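Flagellar hook-associated protein 2 (Helicobacter pylori, PDB 6IWY) caps the distal end of the growing flagellar filament, promoting polymerization of flagellin monomers and keeping exported subunits from leaking out. Local coordinates at residues A[192-197]-A[202-207]. Residues are numbered along the deposited sequence; the frame is centred on the assembly and turned at random.
Sequences QALEND and NLIANG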
loop_
_atom_site.group_PDB
_atom_site.type_symbol
_atom_site.label_atom_id
_atom_site.label_comp_id
_atom_site.label_asym_id
_atom_site.label_seq_id
_atom_site.Cartn_x
_atom_site.Cartn_y
_atom_site.Cartn_z
ATOM N N GLN A 192 -19.970 5.941 -4.638
ATOM C CA GLN A 192 -21.133 5.799 -5.533
ATOM C C GLN A 192 -20.691 5.809 -6.981
ATOM O O GLN A 192 -21.189 5.055 -7.788
ATOM C CB GLN A 192 -22.167 6.902 -5.293
ATOM C CG GLN A 192 -23.082 6.642 -4.108
ATOM C CD GLN A 192 -24.215 7.669 -3.966
ATOM O OE1 GLN A 192 -24.730 8.185 -4.957
ATOM N NE2 GLN A 192 -24.617 7.948 -2.726
ATOM N N ALA A 193 -19.727 6.649 -7.300
ATOM C CA ALA A 193 -19.251 6.749 -8.664
ATOM C C ALA A 193 -18.617 5.418 -9.066
ATOM O O ALA A 193 -18.958 4.821 -10.091
ATOM C CB ALA A 193 -18.252 7.898 -8.812
ATOM N N LEU A 194 -17.705 4.943 -8.233
ATOM C CA LEU A 194 -17.022 3.713 -8.530
ATOM C C LEU A 194 -17.989 2.533 -8.633
ATOM O O LEU A 194 -17.833 1.682 -9.502
ATOM C CB LEU A 194 -15.903 3.488 -7.519
ATOM C CG LEU A 194 -14.675 4.350 -7.812
ATOM C CD1 LEU A 194 -13.650 4.326 -6.679
ATOM C CD2 LEU A 194 -14.055 3.868 -9.049
ATOM N N GLU A 195 -19.018 2.506 -7.801
ATOM C CA GLU A 195 -19.984 1.411 -7.849
ATOM C C GLU A 195 -20.862 1.513 -9.085
ATOM O O GLU A 195 -21.413 0.518 -9.545
ATOM C CB GLU A 195 -20.853 1.406 -6.598
ATOM C CG GLU A 195 -20.109 1.011 -5.346
ATOM C CD GLU A 195 -20.846 1.363 -4.039
ATOM O OE1 GLU A 195 -21.913 2.018 -4.098
ATOM O OE2 GLU A 195 -20.348 0.975 -2.940
ATOM N N ASN A 196 -20.992 2.715 -9.633
ATOM C CA ASN A 196 -21.852 2.931 -10.777
ATOM C C ASN A 196 -21.156 2.797 -12.121
ATOM O O ASN A 196 -21.820 2.867 -13.160
ATOM C CB ASN A 196 -22.516 4.305 -10.668
ATOM C CG ASN A 196 -23.690 4.304 -9.698
ATOM O OD1 ASN A 196 -24.512 3.370 -9.699
ATOM N ND2 ASN A 196 -23.777 5.338 -8.862
ATOM N N ASP A 197 -19.836 2.598 -12.103
ATOM C CA ASP A 197 -19.031 2.472 -13.338
ATOM C C ASP A 197 -18.702 0.979 -13.592
ATOM O O ASP A 197 -18.271 0.288 -12.689
ATOM C CB ASP A 197 -17.757 3.342 -13.224
ATOM C CG ASP A 197 -16.906 3.394 -14.523
ATOM O OD1 ASP A 197 -16.645 2.336 -15.172
ATOM O OD2 ASP A 197 -16.433 4.504 -14.871
ATOM N N ASN A 202 -16.777 -4.031 -9.691
ATOM C CA ASN A 202 -16.315 -5.238 -9.011
ATOM C C ASN A 202 -15.024 -5.028 -8.254
ATOM O O ASN A 202 -14.719 -5.772 -7.309
ATOM C CB ASN A 202 -16.179 -6.396 -9.991
ATOM C CG ASN A 202 -17.507 -6.811 -10.562
ATOM O OD1 ASN A 202 -18.340 -7.397 -9.860
ATOM N ND2 ASN A 202 -17.732 -6.493 -11.841
ATOM N N LEU A 203 -14.255 -4.029 -8.655
ATOM C CA LEU A 203 -13.061 -3.669 -7.865
ATOM C C LEU A 203 -13.438 -3.081 -6.512
ATOM O O LEU A 203 -12.741 -3.294 -5.530
ATOM C CB LEU A 203 -12.134 -2.725 -8.631
ATOM C CG LEU A 203 -11.417 -3.489 -9.751
ATOM C CD1 LEU A 203 -10.665 -2.470 -10.577
ATOM C CD2 LEU A 203 -10.493 -4.603 -9.239
ATOM N N ILE A 204 -14.560 -2.377 -6.452
ATOM C CA ILE A 204 -15.046 -1.914 -5.151
ATOM C C ILE A 204 -15.742 -3.032 -4.359
ATOM O O ILE A 204 -15.533 -3.171 -3.155
ATOM C CB ILE A 204 -15.867 -0.617 -5.235
ATOM C CG1 ILE A 204 -15.852 0.087 -3.879
ATOM C CG2 ILE A 204 -17.256 -0.865 -5.676
ATOM C CD1 ILE A 204 -15.474 1.526 -4.014
ATOM N N ALA A 205 -16.497 -3.879 -5.042
ATOM C CA ALA A 205 -17.126 -5.003 -4.358
ATOM C C ALA A 205 -16.094 -5.998 -3.745
ATOM O O ALA A 205 -16.239 -6.404 -2.596
ATOM C CB ALA A 205 -18.063 -5.699 -5.284
ATOM N N ASN A 206 -15.049 -6.376 -4.482
ATOM C CA ASN A 206 -14.100 -7.383 -3.974
ATOM C C ASN A 206 -13.044 -6.814 -3.022
ATOM O O ASN A 206 -12.173 -7.534 -2.563
ATOM C CB ASN A 206 -13.396 -8.108 -5.127
ATOM C CG ASN A 206 -12.406 -7.210 -5.893
ATOM O OD1 ASN A 206 -12.231 -6.020 -5.581
ATOM N ND2 ASN A 206 -11.769 -7.783 -6.919
ATOM N N GLY A 207 -13.095 -5.509 -2.771
ATOM C CA GLY A 207 -12.185 -4.865 -1.840
ATOM C C GLY A 207 -10.844 -4.399 -2.385
ATOM O O GLY A 207 -10.015 -3.941 -1.612
#
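Ile204 reaches across from the short helix 201-205 to Leu194 and Glu195 in the last turn of helix 179-196, joining two consecutive helices whose connection is a few residues long. The pair belongs to a mixed helix-and-antiparallel-sheet (alpha+beta) part of this FliD fragment, and the closest CA pair across the segments is Glu195 CA and Ile204 CA, 6.5 Å apart.

Apolar packing carries the contact, and Ile204 is its sole member from 202-207. Its CG1 lies anti to the backbone N (chi1 -157°), which sends the two ends of the side chain to different neighbours: CD1 meets Leu194 CB at 4.0 Å, while the CG2 branch goes to Glu195. There the aliphatic part of the glutamate does the touching, with Glu195 CG 3.4 Å from Ile204 CG2, and the two side chains cross at about a right angle. The Glu195 chain is extended beyond CG (chi2 164°), carrying its carboxylate onward from the methyl. With about 148 Å² buried in total, the interface is small. Leu194 and Ile204 point their CB atoms at the opposing segment, but Leu194 also touches Val167 of strand 164-173 and Ile209 and Ile211 of strand 209-214, so it packs against both strands as well as Ile204.

The polar bonds of the two segments are made within each segment or to residues outside the pair. Asp197 OD1 accepts from Asn199 N in the connection, Asn206 OD1 accepts from Asp208 N beyond the second helix, and Gly207 O accepts from Arg225 NE. At that second end Gly207 is the first residue to leave helical geometry, with positive phi (87°); Asn206 N still bonds to Asn202 O at 2.9 Å.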